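Local coordinates for protein PKS (Streptomyces albus, PDB 4OQJ) that probably catalyses acyl chain condensation as a polyketide synthase with a ketosynthase domain, within the antibiotic assembly line that makes oxazolomycin, at residues 479-484 against 526-531; 515-520 against 663-668; 521-526 against 533-538. All coordinates share one frame; numbering follows the deposited sequence.

Contact 1. Residues 479-484 against 526-531; sequences TATADL and LALALG
Thr481 turns its methyl to helix 521-530 and meets Leu528 there. Its CG2 lies 3.5 Å from Leu528 O and 4.1 Å from Leu528 CB. With CG2 opposite the backbone N about the CA-CB bond, the methyl is carried out to Leu528 while OG1 swings back to its own helix. There OG1 is hydrogen-bonded to Leu477 O, one turn back, and also to Arg514 NH1. The backbones come close here, with 6.4 Å between the CA atoms of Thr481 and Leu528. Both helices, 474-490 and 521-530, pack on a three-stranded antiparallel sheet. This alpha/beta layer resembles the linker subdomain that flanks ketosynthases in modular synthases. Leu469 and Leu516 reach up from the sheet to touch these side chains. Nearly one turn after Thr481, Leu484 lays its CD2 against Leu528 CD1 at 3.7 Å, the two side chains crossing at a slant. Its CG is anti to the backbone N (chi1 180°). The branches of Leu528 are thus divided: CD1 goes to Leu484, while CD2 faces the methyl of Thr481. No hydrogen bond links the segments.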
ATOM      1  N   THR A 479     -33.172  13.853  13.900  1.00 26.01           N
ATOM      2  CA  THR A 479     -33.154  13.047  12.693  1.00 21.23           C
ATOM      3  C   THR A 479     -32.761  11.619  13.009  1.00 23.28           C
ATOM      4  O   THR A 479     -33.361  10.677  12.490  1.00 22.11           O
ATOM      5  CB  THR A 479     -32.170  13.617  11.629  1.00 31.28           C
ATOM      6  OG1 THR A 479     -32.540  14.961  11.293  1.00 31.06           O
ATOM      7  CG2 THR A 479     -32.169  12.770  10.372  1.00 30.27           C
ATOM      8  N   ALA A 480     -31.730  11.453  13.838  1.00 26.29           N
ATOM      9  CA  ALA A 480     -31.277  10.115  14.211  1.00 22.58           C
ATOM     10  C   ALA A 480     -32.384   9.349  14.937  1.00 20.70           C
ATOM     11  O   ALA A 480     -32.547   8.139  14.734  1.00 25.69           O
ATOM     12  CB  ALA A 480     -30.027  10.194  15.082  1.00 22.66           C
ATOM     13  N   THR A 481     -33.127  10.054  15.791  1.00 21.23           N
ATOM     14  CA  THR A 481     -34.271   9.464  16.489  1.00 25.86           C
ATOM     15  C   THR A 481     -35.352   8.994  15.501  1.00 27.05           C
ATOM     16  O   THR A 481     -35.849   7.865  15.593  1.00 26.21           O
ATOM     17  CB  THR A 481     -34.870  10.460  17.479  1.00 28.08           C
ATOM     18  OG1 THR A 481     -33.855  10.883  18.399  1.00 26.90           O
ATOM     19  CG2 THR A 481     -36.052   9.822  18.268  1.00 32.44           C
ATOM     20  N   ALA A 482     -35.704   9.853  14.549  1.00 27.51           N
ATOM     21  CA  ALA A 482     -36.668   9.476  13.509  1.00 29.23           C
ATOM     22  C   ALA A 482     -36.159   8.294  12.682  1.00 31.74           C
ATOM     23  O   ALA A 482     -36.904   7.350  12.423  1.00 27.13           O
ATOM     24  CB  ALA A 482     -36.960  10.663  12.616  1.00 32.69           C
ATOM     25  N   ASP A 483     -34.887   8.332  12.283  1.00 28.86           N
ATOM     26  CA  ASP A 483     -34.287   7.230  11.530  1.00 28.72           C
ATOM     27  C   ASP A 483     -34.361   5.905  12.284  1.00 25.91           C
ATOM     28  O   ASP A 483     -34.648   4.863  11.692  1.00 25.49           O
ATOM     29  CB  ASP A 483     -32.806   7.512  11.202  1.00 32.73           C
ATOM     30  CG  ASP A 483     -32.611   8.613  10.154  1.00 45.00           C
ATOM     31  OD1 ASP A 483     -33.581   8.974   9.449  1.00 42.94           O
ATOM     32  OD2 ASP A 483     -31.462   9.109  10.032  1.00 47.49           O
ATOM     33  N   LEU A 484     -34.023   5.924  13.574  1.00 24.55           N
ATOM     34  CA  LEU A 484     -34.038   4.692  14.358  1.00 23.55           C
ATOM     35  C   LEU A 484     -35.468   4.188  14.491  1.00 24.15           C
ATOM     36  O   LEU A 484     -35.729   2.991  14.368  1.00 27.57           O
ATOM     37  CB  LEU A 484     -33.437   4.907  15.753  1.00 23.14           C
ATOM     38  CG  LEU A 484     -33.424   3.646  16.629  1.00 21.87           C
ATOM     39  CD1 LEU A 484     -32.578   2.558  16.000  1.00 23.46           C
ATOM     40  CD2 LEU A 484     -32.942   3.944  18.048  1.00 20.52           C
ATOM     41  N   LEU A 526     -42.571   3.260  18.519  1.00 38.27           N
ATOM     42  CA  LEU A 526     -43.648   4.197  18.740  1.00 40.14           C
ATOM     43  C   LEU A 526     -43.218   5.314  19.677  1.00 39.07           C
ATOM     44  O   LEU A 526     -43.380   6.494  19.352  1.00 35.50           O
ATOM     45  CB  LEU A 526     -44.871   3.461  19.289  1.00 46.12           C
ATOM     46  CG  LEU A 526     -46.082   4.341  19.559  1.00 44.68           C
ATOM     47  CD1 LEU A 526     -46.573   5.008  18.286  1.00 44.99           C
ATOM     48  CD2 LEU A 526     -47.167   3.507  20.183  1.00 42.33           C
ATOM     49  N   ALA A 527     -42.656   4.934  20.824  1.00 34.84           N
ATOM     50  CA  ALA A 527     -42.165   5.894  21.806  1.00 32.85           C
ATOM     51  C   ALA A 527     -41.207   6.901  21.181  1.00 32.34           C
ATOM     52  O   ALA A 527     -41.331   8.107  21.412  1.00 35.83           O
ATOM     53  CB  ALA A 527     -41.498   5.165  22.955  1.00 31.33           C
ATOM     54  N   LEU A 528     -40.270   6.409  20.369  1.00 33.53           N
ATOM     55  CA  LEU A 528     -39.291   7.274  19.713  1.00 35.69           C
ATOM     56  C   LEU A 528     -39.951   8.227  18.716  1.00 38.76           C
ATOM     57  O   LEU A 528     -39.553   9.392  18.595  1.00 40.42           O
ATOM     58  CB  LEU A 528     -38.219   6.428  19.005  1.00 35.47           C
ATOM     59  CG  LEU A 528     -37.318   5.625  19.945  1.00 34.15           C
ATOM     60  CD1 LEU A 528     -36.440   4.649  19.176  1.00 34.61           C
ATOM     61  CD2 LEU A 528     -36.460   6.563  20.774  1.00 31.60           C
ATOM     62  N   ALA A 529     -40.962   7.744  18.005  1.00 41.70           N
ATOM     63  CA  ALA A 529     -41.669   8.592  17.050  1.00 44.10           C
ATOM     64  C   ALA A 529     -42.466   9.696  17.758  1.00 44.69           C
ATOM     65  O   ALA A 529     -42.512  10.829  17.280  1.00 48.57           O
ATOM     66  CB  ALA A 529     -42.585   7.757  16.186  1.00 44.49           C
ATOM     67  N   LEU A 530     -43.061   9.373  18.904  1.00 51.87           N
ATOM     68  CA  LEU A 530     -43.932  10.323  19.609  1.00 60.99           C
ATOM     69  C   LEU A 530     -43.148  11.440  20.317  1.00 63.84           C
ATOM     70  O   LEU A 530     -43.591  12.591  20.356  1.00 61.81           O
ATOM     71  CB  LEU A 530     -44.814   9.586  20.626  1.00 61.49           C
ATOM     72  CG  LEU A 530     -45.719   8.454  20.105  1.00 61.24           C
ATOM     73  CD1 LEU A 530     -46.859   8.153  21.071  1.00 62.06           C
ATOM     74  CD2 LEU A 530     -46.256   8.747  18.709  1.00 59.19           C
ATOM     75  N   GLY A 531     -41.990  11.101  20.875  1.00 62.07           N
ATOM     76  CA  GLY A 531     -41.141  12.094  21.512  1.00 55.68           C
ATOM     77  C   GLY A 531     -41.740  12.646  22.792  1.00 51.50           C
ATOM     78  O   GLY A 531     -41.500  13.793  23.167  1.00 56.86           O
TER

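Contact 2. Residues 515-520 against 663-668; sequences ALVATG and FLLGLI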
ATOM      1  N   ALA A 515     -32.509   9.166  25.521  1.00 19.80           N
ATOM      2  CA  ALA A 515     -32.611   7.780  25.959  1.00 19.71           C
ATOM      3  C   ALA A 515     -34.043   7.383  26.266  1.00 21.07           C
ATOM      4  O   ALA A 515     -34.896   8.216  26.578  1.00 22.35           O
ATOM      5  CB  ALA A 515     -31.725   7.533  27.175  1.00 18.41           C
ATOM      6  N   LEU A 516     -34.282   6.086  26.178  1.00 25.11           N
ATOM      7  CA  LEU A 516     -35.618   5.531  26.307  1.00 30.66           C
ATOM      8  C   LEU A 516     -35.519   4.127  26.844  1.00 23.73           C
ATOM      9  O   LEU A 516     -34.749   3.325  26.333  1.00 22.12           O
ATOM     10  CB  LEU A 516     -36.333   5.515  24.956  1.00 24.85           C
ATOM     11  CG  LEU A 516     -37.605   4.674  24.905  1.00 25.61           C
ATOM     12  CD1 LEU A 516     -38.682   5.378  25.690  1.00 25.39           C
ATOM     13  CD2 LEU A 516     -38.037   4.407  23.476  1.00 28.82           C
ATOM     14  N   VAL A 517     -36.309   3.816  27.862  1.00 21.94           N
ATOM     15  CA  VAL A 517     -36.432   2.441  28.322  1.00 23.04           C
ATOM     16  C   VAL A 517     -37.591   1.794  27.561  1.00 25.79           C
ATOM     17  O   VAL A 517     -38.717   2.279  27.620  1.00 26.44           O
ATOM     18  CB  VAL A 517     -36.705   2.354  29.848  1.00 27.30           C
ATOM     19  CG1 VAL A 517     -36.830   0.905  30.283  1.00 27.63           C
ATOM     20  CG2 VAL A 517     -35.613   3.063  30.643  1.00 24.56           C
ATOM     21  N   ALA A 518     -37.332   0.687  26.885  1.00 24.77           N
ATOM     22  CA  ALA A 518     -38.356   0.074  26.055  1.00 30.15           C
ATOM     23  C   ALA A 518     -38.481  -1.394  26.378  1.00 28.26           C
ATOM     24  O   ALA A 518     -37.530  -2.028  26.831  1.00 24.24           O
ATOM     25  CB  ALA A 518     -38.027   0.266  24.571  1.00 36.41           C
ATOM     26  N   THR A 519     -39.671  -1.927  26.130  1.00 30.66           N
ATOM     27  CA  THR A 519     -39.975  -3.316  26.425  1.00 36.22           C
ATOM     28  C   THR A 519     -39.849  -4.199  25.181  1.00 39.38           C
ATOM     29  O   THR A 519     -39.767  -5.423  25.280  1.00 40.73           O
ATOM     30  CB  THR A 519     -41.383  -3.416  26.996  1.00 41.04           C
ATOM     31  OG1 THR A 519     -42.291  -2.806  26.071  1.00 42.26           O
ATOM     32  CG2 THR A 519     -41.457  -2.667  28.310  1.00 39.35           C
ATOM     33  N   GLY A 520     -39.815  -3.575  24.010  1.00 40.48           N
ATOM     34  CA  GLY A 520     -39.594  -4.304  22.774  1.00 36.38           C
ATOM     35  C   GLY A 520     -39.442  -3.366  21.597  1.00 34.37           C
ATOM     36  O   GLY A 520     -39.526  -2.142  21.748  1.00 29.50           O
ATOM     37  N   PHE A 663     -36.856   0.557  36.460  1.00 22.69           N
ATOM     38  CA  PHE A 663     -36.505   1.763  37.193  1.00 22.25           C
ATOM     39  C   PHE A 663     -35.016   2.049  37.099  1.00 21.26           C
ATOM     40  O   PHE A 663     -34.601   3.182  36.854  1.00 22.37           O
ATOM     41  CB  PHE A 663     -36.887   1.662  38.665  1.00 25.59           C
ATOM     42  CG  PHE A 663     -36.255   2.733  39.498  1.00 25.02           C
ATOM     43  CD1 PHE A 663     -36.766   4.019  39.484  1.00 24.78           C
ATOM     44  CD2 PHE A 663     -35.118   2.473  40.245  1.00 24.25           C
ATOM     45  CE1 PHE A 663     -36.171   5.027  40.233  1.00 28.99           C
ATOM     46  CE2 PHE A 663     -34.520   3.474  41.003  1.00 25.40           C
ATOM     47  CZ  PHE A 663     -35.051   4.754  40.991  1.00 28.35           C
ATOM     48  N   LEU A 664     -34.213   1.018  37.319  1.00 21.50           N
ATOM     49  CA  LEU A 664     -32.767   1.155  37.294  1.00 19.95           C
ATOM     50  C   LEU A 664     -32.272   1.649  35.937  1.00 22.70           C
ATOM     51  O   LEU A 664     -31.395   2.498  35.863  1.00 21.98           O
ATOM     52  CB  LEU A 664     -32.110  -0.174  37.626  1.00 20.01           C
ATOM     53  CG  LEU A 664     -30.586  -0.166  37.700  1.00 23.56           C
ATOM     54  CD1 LEU A 664     -30.098   0.923  38.645  1.00 24.33           C
ATOM     55  CD2 LEU A 664     -30.101  -1.513  38.170  1.00 28.45           C
ATOM     56  N   LEU A 665     -32.841   1.121  34.859  1.00 20.59           N
ATOM     57  CA  LEU A 665     -32.436   1.536  33.514  1.00 20.32           C
ATOM     58  C   LEU A 665     -32.827   2.993  33.233  1.00 19.76           C
ATOM     59  O   LEU A 665     -32.098   3.722  32.582  1.00 21.38           O
ATOM     60  CB  LEU A 665     -33.057   0.614  32.462  1.00 20.23           C
ATOM     61  CG  LEU A 665     -32.576  -0.838  32.419  1.00 24.46           C
ATOM     62  CD1 LEU A 665     -33.393  -1.627  31.403  1.00 27.87           C
ATOM     63  CD2 LEU A 665     -31.104  -0.915  32.092  1.00 23.29           C
ATOM     64  N   GLY A 666     -33.985   3.409  33.732  1.00 21.38           N
ATOM     65  CA  GLY A 666     -34.422   4.790  33.614  1.00 23.57           C
ATOM     66  C   GLY A 666     -33.518   5.746  34.366  1.00 22.89           C
ATOM     67  O   GLY A 666     -33.287   6.879  33.931  1.00 22.26           O
ATOM     68  N   LEU A 667     -33.016   5.278  35.505  1.00 21.26           N
ATOM     69  CA  LEU A 667     -32.053   6.016  36.315  1.00 20.56           C
ATOM     70  C   LEU A 667     -30.755   6.246  35.543  1.00 19.43           C
ATOM     71  O   LEU A 667     -30.262   7.374  35.445  1.00 18.39           O
ATOM     72  CB  LEU A 667     -31.788   5.242  37.607  1.00 24.98           C
ATOM     73  CG  LEU A 667     -30.805   5.776  38.638  1.00 30.21           C
ATOM     74  CD1 LEU A 667     -31.072   7.225  38.964  1.00 32.24           C
ATOM     75  CD2 LEU A 667     -30.924   4.926  39.895  1.00 28.52           C
ATOM     76  N   ILE A 668     -30.202   5.165  34.997  1.00 20.53           N
ATOM     77  CA  ILE A 668     -28.986   5.249  34.194  1.00 22.87           C
ATOM     78  C   ILE A 668     -29.200   6.203  33.029  1.00 22.11           C
ATOM     79  O   ILE A 668     -28.346   7.034  32.725  1.00 21.96           O
ATOM     80  CB  ILE A 668     -28.571   3.876  33.649  1.00 25.18           C
ATOM     81  CG1 ILE A 668     -28.189   2.955  34.806  1.00 25.21           C
ATOM     82  CG2 ILE A 668     -27.410   4.007  32.668  1.00 28.46           C
ATOM     83  CD1 ILE A 668     -27.957   1.518  34.387  1.00 31.28           C
TER
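Val517 presses one methyl against the backbone of the helix at Leu665 and Gly666. The closest approach is from Val517 CG2 to Gly666 N, at 3.5 Å. The CA of Gly666 follows at 3.6 Å from the same methyl. The methyl thus rests on the main chain itself, at the peptide that joins Leu665 to Gly666. The CA atoms of Val517 and Gly666 are 6.1 Å apart. The second kind of contact is side chain on side chain. Val517 CG2 lies 4.0 Å from Leu665 CB, so the leucine is touched at its base. CG2 makes all of these approaches. It stands anti to the carbonyl carbon of Val517, while CG1 takes the place anti to the backbone N (chi1 180°). Strand 512-518 is the middle strand of a three-stranded antiparallel sheet. Its residues alternate, so Val517 faces helix 660-673 while Leu516 and Ala518 turn to helix 521-530 on the other face. Leu466 of the neighbouring strand touches both Val517 and Ile668, widening the apolar interface. No hydrogen bond or charge joins the two segments. The contact is therefore purely van der Waals, a valine methyl laid on helix backbone, which sets the spacing of strand and helix but gives no directional bond.

Contact 3. Residues 521-526 against 533-538; sequences VRDAAL and AGRVMT
Asp523 and Arg535 approach from opposite directions and meet end-on, one terminal nitrogen to each oxygen. The carboxylate and guanidinium planes are only 21° apart, so the pair is nearly flat. Arg535 NH1 donates to Asp523 OD1 at 2.7 Å, with an N-H...O angle of 171°. Alongside it, Arg535 NH2 donates to Asp523 OD2 at 2.8 Å and is just as straight. Both oxygens are met on the syn side, OD1 from somewhat above its plane. This is an end-on, bidentate salt bridge. The arginine chain bends at chi3 (62°), and this turns the NH1 and NH2 end to the acid. Asp523 holds its CG anti to the backbone N, and its carboxylate comes nearer to Arg535 than its CB direction suggests. The bridge joins the first turn of helix 521-530 to the loop that leads into the edge strand of the small antiparallel sheet. Two further bonds tie it to the middle strand and the turn that follows. Arg535 NH2 also reaches Val517 O, and Asp523 OD2 also accepts from Thr519 N. With two straight bonds, the rotation of each flat group is fixed. The nearby helix start probably favours the negative carboxylate, and the guanidinium probably offsets its charge at this partly exposed site.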
ATOM      1  N   VAL A 521     -39.246  -3.938  20.415  1.00 36.74           N
ATOM      2  CA  VAL A 521     -38.981  -3.142  19.222  1.00 35.37           C
ATOM      3  C   VAL A 521     -40.184  -2.277  18.817  1.00 39.67           C
ATOM      4  O   VAL A 521     -40.033  -1.063  18.582  1.00 35.14           O
ATOM      5  CB  VAL A 521     -38.555  -4.053  18.071  1.00 39.18           C
ATOM      6  CG1 VAL A 521     -38.392  -3.267  16.762  1.00 38.97           C
ATOM      7  CG2 VAL A 521     -37.259  -4.751  18.437  1.00 35.82           C
ATOM      8  N   ARG A 522     -41.373  -2.874  18.749  1.00 39.35           N
ATOM      9  CA  ARG A 522     -42.564  -2.111  18.394  1.00 39.89           C
ATOM     10  C   ARG A 522     -42.743  -0.949  19.375  1.00 36.56           C
ATOM     11  O   ARG A 522     -42.880   0.210  18.970  1.00 39.92           O
ATOM     12  CB  ARG A 522     -43.808  -3.007  18.383  1.00 48.43           C
ATOM     13  N   ASP A 523     -42.703  -1.271  20.662  1.00 37.28           N
ATOM     14  CA  ASP A 523     -42.798  -0.277  21.732  1.00 39.65           C
ATOM     15  C   ASP A 523     -41.819   0.874  21.535  1.00 39.27           C
ATOM     16  O   ASP A 523     -42.181   2.054  21.625  1.00 33.70           O
ATOM     17  CB  ASP A 523     -42.534  -0.945  23.083  1.00 43.94           C
ATOM     18  CG  ASP A 523     -42.545   0.045  24.236  1.00 49.72           C
ATOM     19  OD1 ASP A 523     -43.589   0.710  24.445  1.00 44.11           O
ATOM     20  OD2 ASP A 523     -41.504   0.170  24.919  1.00 44.52           O
ATOM     21  N   ALA A 524     -40.567   0.518  21.274  1.00 39.09           N
ATOM     22  CA  ALA A 524     -39.520   1.504  21.073  1.00 32.26           C
ATOM     23  C   ALA A 524     -39.852   2.383  19.884  1.00 30.49           C
ATOM     24  O   ALA A 524     -39.741   3.612  19.953  1.00 32.00           O
ATOM     25  CB  ALA A 524     -38.182   0.817  20.866  1.00 33.49           C
ATOM     26  N   ALA A 525     -40.283   1.751  18.797  1.00 32.13           N
ATOM     27  CA  ALA A 525     -40.512   2.481  17.556  1.00 36.73           C
ATOM     28  C   ALA A 525     -41.519   3.595  17.790  1.00 37.88           C
ATOM     29  O   ALA A 525     -41.336   4.741  17.356  1.00 35.83           O
ATOM     30  CB  ALA A 525     -40.987   1.550  16.465  1.00 38.38           C
ATOM     31  N   LEU A 526     -42.571   3.260  18.519  1.00 38.27           N
ATOM     32  CA  LEU A 526     -43.648   4.197  18.740  1.00 40.14           C
ATOM     33  C   LEU A 526     -43.218   5.314  19.677  1.00 39.07           C
ATOM     34  O   LEU A 526     -43.380   6.494  19.352  1.00 35.50           O
ATOM     35  CB  LEU A 526     -44.871   3.461  19.289  1.00 46.12           C
ATOM     36  CG  LEU A 526     -46.082   4.341  19.559  1.00 44.68           C
ATOM     37  CD1 LEU A 526     -46.573   5.008  18.286  1.00 44.99           C
ATOM     38  CD2 LEU A 526     -47.167   3.507  20.183  1.00 42.33           C
ATOM     39  N   ALA A 533     -42.074  13.237  26.558  1.00 47.69           N
ATOM     40  CA  ALA A 533     -41.069  13.326  27.621  1.00 50.27           C
ATOM     41  C   ALA A 533     -41.325  12.368  28.784  1.00 50.25           C
ATOM     42  O   ALA A 533     -40.432  12.106  29.587  1.00 47.46           O
ATOM     43  CB  ALA A 533     -40.988  14.752  28.137  1.00 53.61           C
ATOM     44  N   GLY A 534     -42.541  11.846  28.874  1.00 49.11           N
ATOM     45  CA  GLY A 534     -42.870  10.900  29.921  1.00 41.48           C
ATOM     46  C   GLY A 534     -41.991   9.668  29.869  1.00 38.97           C
ATOM     47  O   GLY A 534     -41.746   9.037  30.896  1.00 37.30           O
ATOM     48  N   ARG A 535     -41.508   9.336  28.671  1.00 35.14           N
ATOM     49  CA  ARG A 535     -40.720   8.131  28.461  1.00 32.11           C
ATOM     50  C   ARG A 535     -39.375   8.450  27.825  1.00 28.68           C
ATOM     51  O   ARG A 535     -38.365   7.852  28.175  1.00 27.07           O
ATOM     52  CB  ARG A 535     -41.455   7.139  27.564  1.00 37.87           C
ATOM     53  CG  ARG A 535     -42.771   6.626  28.102  1.00 40.30           C
ATOM     54  CD  ARG A 535     -43.250   5.496  27.222  1.00 39.27           C
ATOM     55  NE  ARG A 535     -42.293   4.396  27.251  1.00 35.43           N
ATOM     56  CZ  ARG A 535     -42.400   3.289  26.529  1.00 32.91           C
ATOM     57  NH1 ARG A 535     -43.421   3.129  25.692  1.00 31.72           N
ATOM     58  NH2 ARG A 535     -41.477   2.343  26.642  1.00 31.63           N
ATOM     59  N   VAL A 536     -39.391   9.378  26.872  1.00 32.68           N
ATOM     60  CA  VAL A 536     -38.195   9.757  26.132  1.00 32.46           C
ATOM     61  C   VAL A 536     -37.477  10.886  26.871  1.00 27.42           C
ATOM     62  O   VAL A 536     -38.028  11.963  27.086  1.00 27.76           O
ATOM     63  CB  VAL A 536     -38.542  10.181  24.691  1.00 37.60           C
ATOM     64  CG1 VAL A 536     -37.340  10.817  23.987  1.00 38.96           C
ATOM     65  CG2 VAL A 536     -39.033   8.977  23.910  1.00 40.08           C
HETATM   66  N   MSE A 537     -36.243  10.608  27.267  1.00 26.05           N
HETATM   67  CA  MSE A 537     -35.434  11.546  28.021  1.00 29.25           C
HETATM   68  C   MSE A 537     -34.460  12.208  27.079  1.00 35.76           C
HETATM   69  O   MSE A 537     -33.791  11.528  26.305  1.00 30.03           O
HETATM   70  CB  MSE A 537     -34.681  10.826  29.143  1.00 28.17           C
HETATM   71  CG  MSE A 537     -35.600  10.013  30.073  1.00 37.55           C
HETATM   72 SE   MSE A 537     -34.640   8.849  31.321  0.72 35.94          SE
HETATM   73  CE  MSE A 537     -34.460   7.279  30.209  1.00 24.19           C
ATOM     74  N   THR A 538     -34.385  13.530  27.139  1.00 26.72           N
ATOM     75  CA  THR A 538     -33.462  14.288  26.296  1.00 25.71           C
ATOM     76  C   THR A 538     -32.720  15.307  27.132  1.00 27.65           C
ATOM     77  O   THR A 538     -33.324  15.994  27.952  1.00 30.02           O
ATOM     78  CB  THR A 538     -34.197  15.036  25.168  1.00 26.73           C
ATOM     79  OG1 THR A 538     -35.056  14.135  24.459  1.00 28.72           O
ATOM     80  CG2 THR A 538     -33.211  15.661  24.207  1.00 25.48           C
TER

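All three contacts gather round one small antiparallel sheet. Contacts 1 and 3 share helix 521-530, with centres about 8 Å apart. Contact 2 uses the middle strand just before that helix, its centre about 9 Å from that of contact 3 and about 15 Å from that of contact 1. Contacts 2 and 3 are joined by probable hydrogen bonds: Ala515 N to Met537 O at 2.8 Å and Val517 O to Arg535 NH2 at 2.9 Å. Contact 1 meets contact 2 where Ala527 CB packs 3.6 Å from Leu516 CD2. None of the segments includes the potassium ligands Ser292 and Lys294.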